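Local coordinates for putative lipid-transfer protein DIR1 (Arabidopsis thaliana, PDB 2RKN) that binds two lysophospholipids side by side and is required for long-distance signalling in systemic acquired resistance, probably as a lipid-transfer protein, at residues Phe40-Cys44 with Leu71-Cys77. Residues are numbered along the deposited sequence; the frame is centred on the assembly and turned at random.
With LP3 ((7R)-4,7-dihydroxy-N,N,N-trimethyl-10-oxo-3,5,9-trioxa-4-phosphaheptacosan-1-aminium 4-oxide), chain F; LP3 ((7R)-4,7-dihydroxy-N,N,N-trimethyl-10-oxo-3,5,9-trioxa-4-phosphaheptacosan-1-aminium 4-oxide), chain E.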
# COMPACT_ATOMS: atom_id res chain seq x y z
N PHE A 40 4.89 -0.43 8.16
CA PHE A 40 4.24 0.82 7.75
C PHE A 40 5.11 2.02 7.81
O PHE A 40 4.99 2.88 6.91
CB PHE A 40 2.94 1.12 8.50
CG PHE A 40 1.89 0.07 8.35
CD1 PHE A 40 1.82 -0.72 7.23
CD2 PHE A 40 0.92 -0.06 9.31
CE1 PHE A 40 0.82 -1.69 7.08
CE2 PHE A 40 -0.11 -1.03 9.14
CZ PHE A 40 -0.11 -1.84 8.00
N ALA A 41 5.92 2.14 8.86
CA ALA A 41 6.83 3.29 8.96
C ALA A 41 7.79 3.31 7.76
O ALA A 41 8.17 4.38 7.25
CB ALA A 41 7.60 3.22 10.26
N CYS A 42 8.22 2.13 7.32
CA CYS A 42 9.09 2.04 6.13
C CYS A 42 8.34 2.56 4.92
O CYS A 42 8.85 3.40 4.18
CB CYS A 42 9.57 0.56 6.03
SG CYS A 42 10.57 0.20 4.53
N LEU A 43 7.08 2.11 4.81
CA LEU A 43 6.26 2.51 3.65
C LEU A 43 6.02 4.02 3.62
O LEU A 43 6.09 4.66 2.53
CB LEU A 43 4.92 1.74 3.56
CG LEU A 43 5.03 0.28 3.14
CD1 LEU A 43 3.78 -0.57 3.48
CD2 LEU A 43 5.38 0.14 1.60
N CYS A 44 5.75 4.60 4.78
CA CYS A 44 5.63 6.06 4.90
C CYS A 44 6.83 6.83 4.37
O CYS A 44 6.68 7.97 3.95
CB CYS A 44 5.38 6.47 6.36
SG CYS A 44 3.68 6.09 6.82
N LEU A 71 -6.93 -3.77 9.78
CA LEU A 71 -5.78 -3.87 10.61
C LEU A 71 -6.02 -2.92 11.78
O LEU A 71 -6.84 -1.99 11.65
CB LEU A 71 -4.49 -3.60 9.82
CG LEU A 71 -4.34 -4.69 8.74
CD1 LEU A 71 -3.18 -4.48 7.74
CD2 LEU A 71 -4.19 -6.05 9.40
N ALA A 72 -5.35 -3.17 12.91
CA ALA A 72 -5.54 -2.38 14.14
C ALA A 72 -4.58 -1.22 14.14
O ALA A 72 -4.87 -0.14 14.67
CB ALA A 72 -5.35 -3.23 15.40
N ASN A 73 -3.42 -1.45 13.51
CA ASN A 73 -2.52 -0.32 13.34
C ASN A 73 -2.61 0.34 11.99
O ASN A 73 -3.12 -0.23 11.01
CB ASN A 73 -1.10 -0.62 13.79
CG ASN A 73 -1.02 -0.81 15.29
OD1 ASN A 73 -1.61 -1.75 15.83
ND2 ASN A 73 -0.31 0.08 15.97
N ALA A 74 -2.23 1.60 11.99
CA ALA A 74 -2.46 2.43 10.84
C ALA A 74 -1.25 3.32 10.65
O ALA A 74 -0.56 3.66 11.62
CB ALA A 74 -3.72 3.24 11.06
N PRO A 75 -0.98 3.70 9.39
CA PRO A 75 0.25 4.40 9.01
C PRO A 75 0.27 5.89 9.36
O PRO A 75 -0.51 6.69 8.80
CB PRO A 75 0.28 4.25 7.50
CG PRO A 75 -1.11 4.22 7.12
CD PRO A 75 -1.85 3.48 8.23
N THR A 76 1.21 6.26 10.23
CA THR A 76 1.32 7.61 10.77
C THR A 76 1.65 8.70 9.70
O THR A 76 2.20 9.76 10.01
CB THR A 76 2.42 7.63 11.84
OG1 THR A 76 3.70 7.75 11.20
CG2 THR A 76 2.39 6.34 12.70
N CYS A 77 1.33 8.44 8.45
CA CYS A 77 1.63 9.40 7.41
C CYS A 77 0.40 9.69 6.58
O CYS A 77 -0.56 8.91 6.62
CB CYS A 77 2.80 8.94 6.54
SG CYS A 77 2.56 7.41 5.67
OXT CYS A 77 0.35 10.70 5.87
C1 LP3 F . 11.18 -2.64 -12.20
C2 LP3 F . 10.18 -1.80 -11.50
C3 LP3 F . 10.20 -2.07 -10.04
C4 LP3 F . 12.28 -6.20 -11.07
C11 LP3 F . 9.53 -1.08 -8.17
C12 LP3 F . 8.64 0.06 -7.75
C13 LP3 F . 8.16 -0.09 -6.31
C14 LP3 F . 7.02 0.91 -6.09
C15 LP3 F . 7.04 1.38 -4.66
C16 LP3 F . 5.84 2.21 -4.25
C17 LP3 F . 5.63 2.10 -2.74
C18 LP3 F . 4.70 3.20 -2.24
C19 LP3 F . 3.99 2.94 -0.91
C20 LP3 F . 3.94 4.34 -0.29
C21 LP3 F . 2.72 4.68 0.51
C22 LP3 F . 2.67 6.18 0.82
C23 LP3 F . 1.70 6.62 1.95
C24 LP3 F . 1.59 8.15 2.01
C25 LP3 F . 0.56 8.69 3.01
C26 LP3 F . 0.16 10.17 2.81
C27 LP3 F . -1.23 10.58 3.37
C28 LP3 F . -1.83 11.87 2.81
O2 LP3 F . 10.32 -0.51 -11.83
O3 LP3 F . 10.21 -0.98 -9.29
O11 LP3 F . 9.62 -2.05 -7.45
O1P LP3 F . 11.74 -5.29 -14.38
O2P LP3 F . 10.05 -5.95 -12.73
O3P LP3 F . 10.59 -3.56 -12.99
O4P LP3 F . 12.32 -5.06 -11.91
P LP3 F . 11.21 -4.97 -12.98
C1 LP3 E . 4.43 -6.74 -12.76
C2 LP3 E . 5.65 -5.91 -12.88
C3 LP3 E . 5.99 -5.30 -11.57
C4 LP3 E . 1.53 -8.13 -16.20
C11 LP3 E . 5.79 -3.28 -10.70
C12 LP3 E . 5.88 -3.06 -9.20
C13 LP3 E . 4.55 -2.66 -8.58
C14 LP3 E . 4.62 -1.27 -7.94
C15 LP3 E . 3.17 -0.90 -7.68
C16 LP3 E . 2.98 0.22 -6.69
C17 LP3 E . 1.85 -0.19 -5.77
C18 LP3 E . 1.94 0.51 -4.43
C19 LP3 E . 1.17 -0.30 -3.40
C20 LP3 E . 1.27 0.30 -2.04
C21 LP3 E . 0.95 -0.91 -1.19
C22 LP3 E . 0.35 -0.55 0.14
C23 LP3 E . 0.76 0.77 0.74
C24 LP3 E . 0.28 0.72 2.17
C25 LP3 E . 0.64 2.00 2.85
C26 LP3 E . 0.89 1.64 4.29
C27 LP3 E . 0.81 2.85 5.17
C28 LP3 E . 2.05 3.71 5.03
O2 LP3 E . 6.66 -6.68 -13.28
O3 LP3 E . 5.18 -4.32 -11.23
O11 LP3 E . 6.28 -2.45 -11.44
O1P LP3 E . 1.53 -7.89 -13.35
O2P LP3 E . 3.63 -9.24 -13.39
O3P LP3 E . 3.68 -6.76 -13.88
O4P LP3 E . 2.79 -8.35 -15.56
P LP3 E . 2.89 -8.07 -14.05
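A disulfide that involves the last residue of the chain, Cys-44 SG to Cys-77 SG at 2.1 Å, fastens the carboxy terminus to helix 40-44 next to a bound lysolipid tail. With a chi3 of -76° the bridge is left-handed, its two CB atoms set roughly a quarter turn apart around the S-S bond. On Cys-44 the sulfur is swung beside its own backbone N (chi1 -75°), which directs it to the terminal loop, where it also packs on Pro-75 CB at 3.9 Å. Both cysteines line the lipid pocket, although the fit of the last carbons of the LP3 tail in chain E is doubtful.

One helical turn earlier, Phe-40 carries most of the remaining packing. Its CB packs against CB of Pro-75, and its ring reaches along the loop: CE2 meets Asn-73 O near the ring plane at 3.6 Å, while CZ touches Leu-71 CD1 at 4.1 Å, also at the edge. Phe-40 CD1 meets C26 of the same lipid tail at 3.9 Å. Leu-43 leaves the helix in another direction, its CD1 lying 3.7 Å from C26 of that tail and its CD2 4.0 Å from C19 of the LP3 in chain F, so that this helix lies against both lipid tails.

Cys-44 to Cys-77 is one of the four disulfides of this small all-helical lipid-transfer fold; neighbouring Cys-42 is joined to Cys-5. Helix 59-68 completes the arrangement, with Pro-66 touching both Phe-40 and Pro-75 and Ser-63 hydrogen-bonded through OG to Cys-77 O, tying the terminal loop to the helix that precedes it.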